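Local coordinates for structural protein ORF273 (Acidianus two-tailed virus, PDB 4ART), which is a structural protein of the virion with a new fold, stable to heat and acid, whose precise role the structure alone does not show, at the interface of chains A and B. Sequence-based numbering; all coordinates share one arbitrary frame. Chains: chain A/B, Structural protein ORF273.

The interface of chains A and B. Residues chain A 113, 199-200, 209, 211-212, 215; chain B 113, 199-200, 209-212, 214-215.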
# COMPACT_ATOMS: atom_id res chain seq x y z
N ILE A 113 -1.29 -3.39 10.05
CA ILE A 113 -0.77 -3.62 11.41
C ILE A 113 -1.32 -2.54 12.34
O ILE A 113 -1.81 -2.84 13.43
CB ILE A 113 0.80 -3.71 11.41
CG1 ILE A 113 1.24 -5.12 11.00
CG2 ILE A 113 1.43 -3.36 12.80
CD1 ILE A 113 0.90 -6.29 12.00
N ALA A 199 5.76 -5.36 13.77
CA ALA A 199 5.90 -5.41 12.31
C ALA A 199 7.29 -5.57 11.75
O ALA A 199 7.44 -6.11 10.65
CB ALA A 199 5.26 -4.18 11.71
N GLU A 200 8.30 -5.04 12.44
CA GLU A 200 9.69 -4.95 11.94
C GLU A 200 10.76 -5.65 12.76
O GLU A 200 11.92 -5.69 12.32
CB GLU A 200 10.09 -3.47 11.85
CG GLU A 200 9.19 -2.61 11.00
CD GLU A 200 9.58 -1.15 11.11
OE1 GLU A 200 10.53 -0.75 10.41
OE2 GLU A 200 8.93 -0.40 11.86
N THR A 209 10.33 -11.27 9.73
CA THR A 209 9.57 -10.22 10.39
C THR A 209 8.30 -10.10 9.54
O THR A 209 8.29 -10.57 8.39
CB THR A 209 10.32 -8.91 10.39
OG1 THR A 209 10.54 -8.48 9.05
CG2 THR A 209 11.58 -8.94 11.19
N ASP A 211 6.89 -7.46 8.06
CA ASP A 211 7.04 -6.66 6.85
C ASP A 211 7.70 -7.44 5.72
O ASP A 211 7.29 -7.31 4.57
CB ASP A 211 7.73 -5.30 7.17
CG ASP A 211 6.82 -4.30 7.89
OD1 ASP A 211 5.66 -4.64 8.16
OD2 ASP A 211 7.30 -3.16 8.19
N GLU A 212 8.68 -8.31 6.04
CA GLU A 212 9.29 -9.21 5.03
C GLU A 212 8.24 -10.22 4.55
O GLU A 212 8.21 -10.57 3.37
CB GLU A 212 10.40 -10.02 5.67
CG GLU A 212 11.62 -9.19 5.97
CD GLU A 212 12.64 -10.00 6.72
OE1 GLU A 212 12.44 -10.26 7.93
OE2 GLU A 212 13.62 -10.42 6.07
N ARG A 215 6.09 -8.59 1.88
CA ARG A 215 6.92 -8.34 0.67
C ARG A 215 7.28 -9.56 -0.17
O ARG A 215 7.07 -9.53 -1.37
CB ARG A 215 8.15 -7.51 1.03
CG ARG A 215 7.80 -6.05 1.37
CD ARG A 215 9.03 -5.19 1.52
NE ARG A 215 8.69 -3.76 1.64
CZ ARG A 215 8.71 -3.07 2.77
NH1 ARG A 215 9.11 -3.64 3.90
NH2 ARG A 215 8.40 -1.78 2.77
N ILE B 113 10.23 1.23 -1.93
CA ILE B 113 11.62 0.91 -1.62
C ILE B 113 12.10 -0.30 -2.44
O ILE B 113 13.28 -0.35 -2.78
CB ILE B 113 11.94 0.79 -0.10
CG1 ILE B 113 13.47 0.95 0.15
CG2 ILE B 113 11.38 -0.51 0.51
CD1 ILE B 113 13.93 1.43 1.54
N ALA B 199 14.54 -1.12 4.56
CA ALA B 199 13.15 -0.75 4.87
C ALA B 199 12.78 -0.81 6.34
O ALA B 199 11.86 -0.10 6.75
CB ALA B 199 12.19 -1.65 4.10
N GLU B 200 13.39 -1.72 7.09
CA GLU B 200 13.04 -2.01 8.49
C GLU B 200 14.11 -1.75 9.54
O GLU B 200 13.80 -1.79 10.72
CB GLU B 200 12.63 -3.49 8.60
CG GLU B 200 11.47 -3.89 7.71
CD GLU B 200 11.20 -5.37 7.77
OE1 GLU B 200 10.79 -5.86 8.84
OE2 GLU B 200 11.51 -6.07 6.77
N THR B 209 12.48 4.34 10.48
CA THR B 209 12.84 3.51 9.35
C THR B 209 11.93 3.89 8.15
O THR B 209 10.97 4.65 8.31
CB THR B 209 12.66 2.03 9.72
OG1 THR B 209 11.30 1.79 10.02
CG2 THR B 209 13.54 1.60 10.91
N TYR B 210 12.22 3.36 6.96
CA TYR B 210 11.35 3.60 5.81
C TYR B 210 9.89 3.12 6.10
O TYR B 210 8.94 3.85 5.77
CB TYR B 210 11.96 2.94 4.54
CG TYR B 210 11.02 2.88 3.36
CD1 TYR B 210 10.15 1.80 3.19
CD2 TYR B 210 10.95 3.92 2.44
CE1 TYR B 210 9.25 1.76 2.13
CE2 TYR B 210 10.08 3.87 1.35
CZ TYR B 210 9.21 2.80 1.22
OH TYR B 210 8.31 2.70 0.17
N ASP B 211 9.70 1.93 6.72
CA ASP B 211 8.35 1.38 6.98
C ASP B 211 7.56 2.21 7.99
O ASP B 211 6.37 2.43 7.79
CB ASP B 211 8.39 -0.13 7.34
CG ASP B 211 8.70 -1.07 6.19
OD1 ASP B 211 8.87 -0.60 5.05
OD2 ASP B 211 8.76 -2.30 6.44
N GLU B 212 8.23 2.74 9.02
CA GLU B 212 7.58 3.65 9.98
C GLU B 212 7.26 4.97 9.28
O GLU B 212 6.20 5.57 9.52
CB GLU B 212 8.51 3.93 11.14
CG GLU B 212 8.75 2.71 12.01
CD GLU B 212 9.81 2.96 13.06
OE1 GLU B 212 10.99 3.02 12.68
OE2 GLU B 212 9.45 3.16 14.24
N LEU B 214 6.37 5.38 6.25
CA LEU B 214 5.19 5.19 5.40
C LEU B 214 3.94 5.25 6.31
O LEU B 214 3.00 5.95 6.00
CB LEU B 214 5.21 3.79 4.72
CG LEU B 214 6.10 3.55 3.51
CD1 LEU B 214 6.06 2.04 3.13
CD2 LEU B 214 5.62 4.36 2.30
N ARG B 215 3.96 4.52 7.42
CA ARG B 215 2.85 4.36 8.38
C ARG B 215 2.44 5.63 9.15
O ARG B 215 1.27 5.98 9.16
CB ARG B 215 3.15 3.20 9.35
CG ARG B 215 3.09 1.81 8.70
CD ARG B 215 3.22 0.70 9.73
NE ARG B 215 3.00 -0.62 9.13
CZ ARG B 215 3.94 -1.54 8.96
NH1 ARG B 215 5.18 -1.33 9.37
NH2 ARG B 215 3.64 -2.70 8.39
O HOH W 1 11.05 -5.81 4.13
O HOH W 2 6.18 0.10 11.62
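Each guanidinium of this two-fold contact of the deposited assembly, possibly but not certainly the dimer of the virion, carries an aspartate of the other chain at its edge: CG of A:Asp211 lies in the plane of B:Arg215, and CG of B:Asp211 likewise for A:Arg215, with carboxylate and guanidinium nearly coplanar in the latter pair (24° apart). The methyl of B:Ala199 packs near the A:Arg215 group, and A:Ala199 does the same for B:Arg215. One face of the B:Tyr210 ring is covered by B:Ile113 CB, 3.5 Å above its centre, while its CE1 borders A:Arg215 NH2. Both arginines, extended from CG to NE, reach out of helix 210-221 end-on, NH1 and NH2 meeting the syn lone pairs of OD2 and OD1 of the opposite aspartate. In these salt bridges A:Arg215 NH2 stands 2.6 Å from B:Asp211 OD1, and B:Arg215 NH2 bonds A:Asp211 OD1 at 2.8 Å, almost straight (176° at H). On the axis the aspartates meet tip to tip, their planes 64° apart, with A:Asp211 OD2 2.4 Å from B:Asp211 OD2. So close a pair suggests a shared proton, although protons are not seen and the short distance may partly be model error. A:Glu200 and B:Glu200, extended beyond CG, flank this centre and bury the most surface in the patch. B:Thr209 OG1 stands between A:Glu200 OE1, met on its syn lone pair at 2.7 Å, and B:Glu212 OE1, which also accepts from B:Thr209 N; A:Thr209 sits likewise between B:Glu200 and A:Glu212. The hydroxyl has one proton to give, so one carboxylate of each pair may be protonated, as the crowding of acidic groups could favour. Water 1 joins A:Arg215 NH1 to B:Glu200 OE2; its twin, water 2, lies 2.8 Å from A:Glu200 OE2 and also meets B:Arg215 NH1.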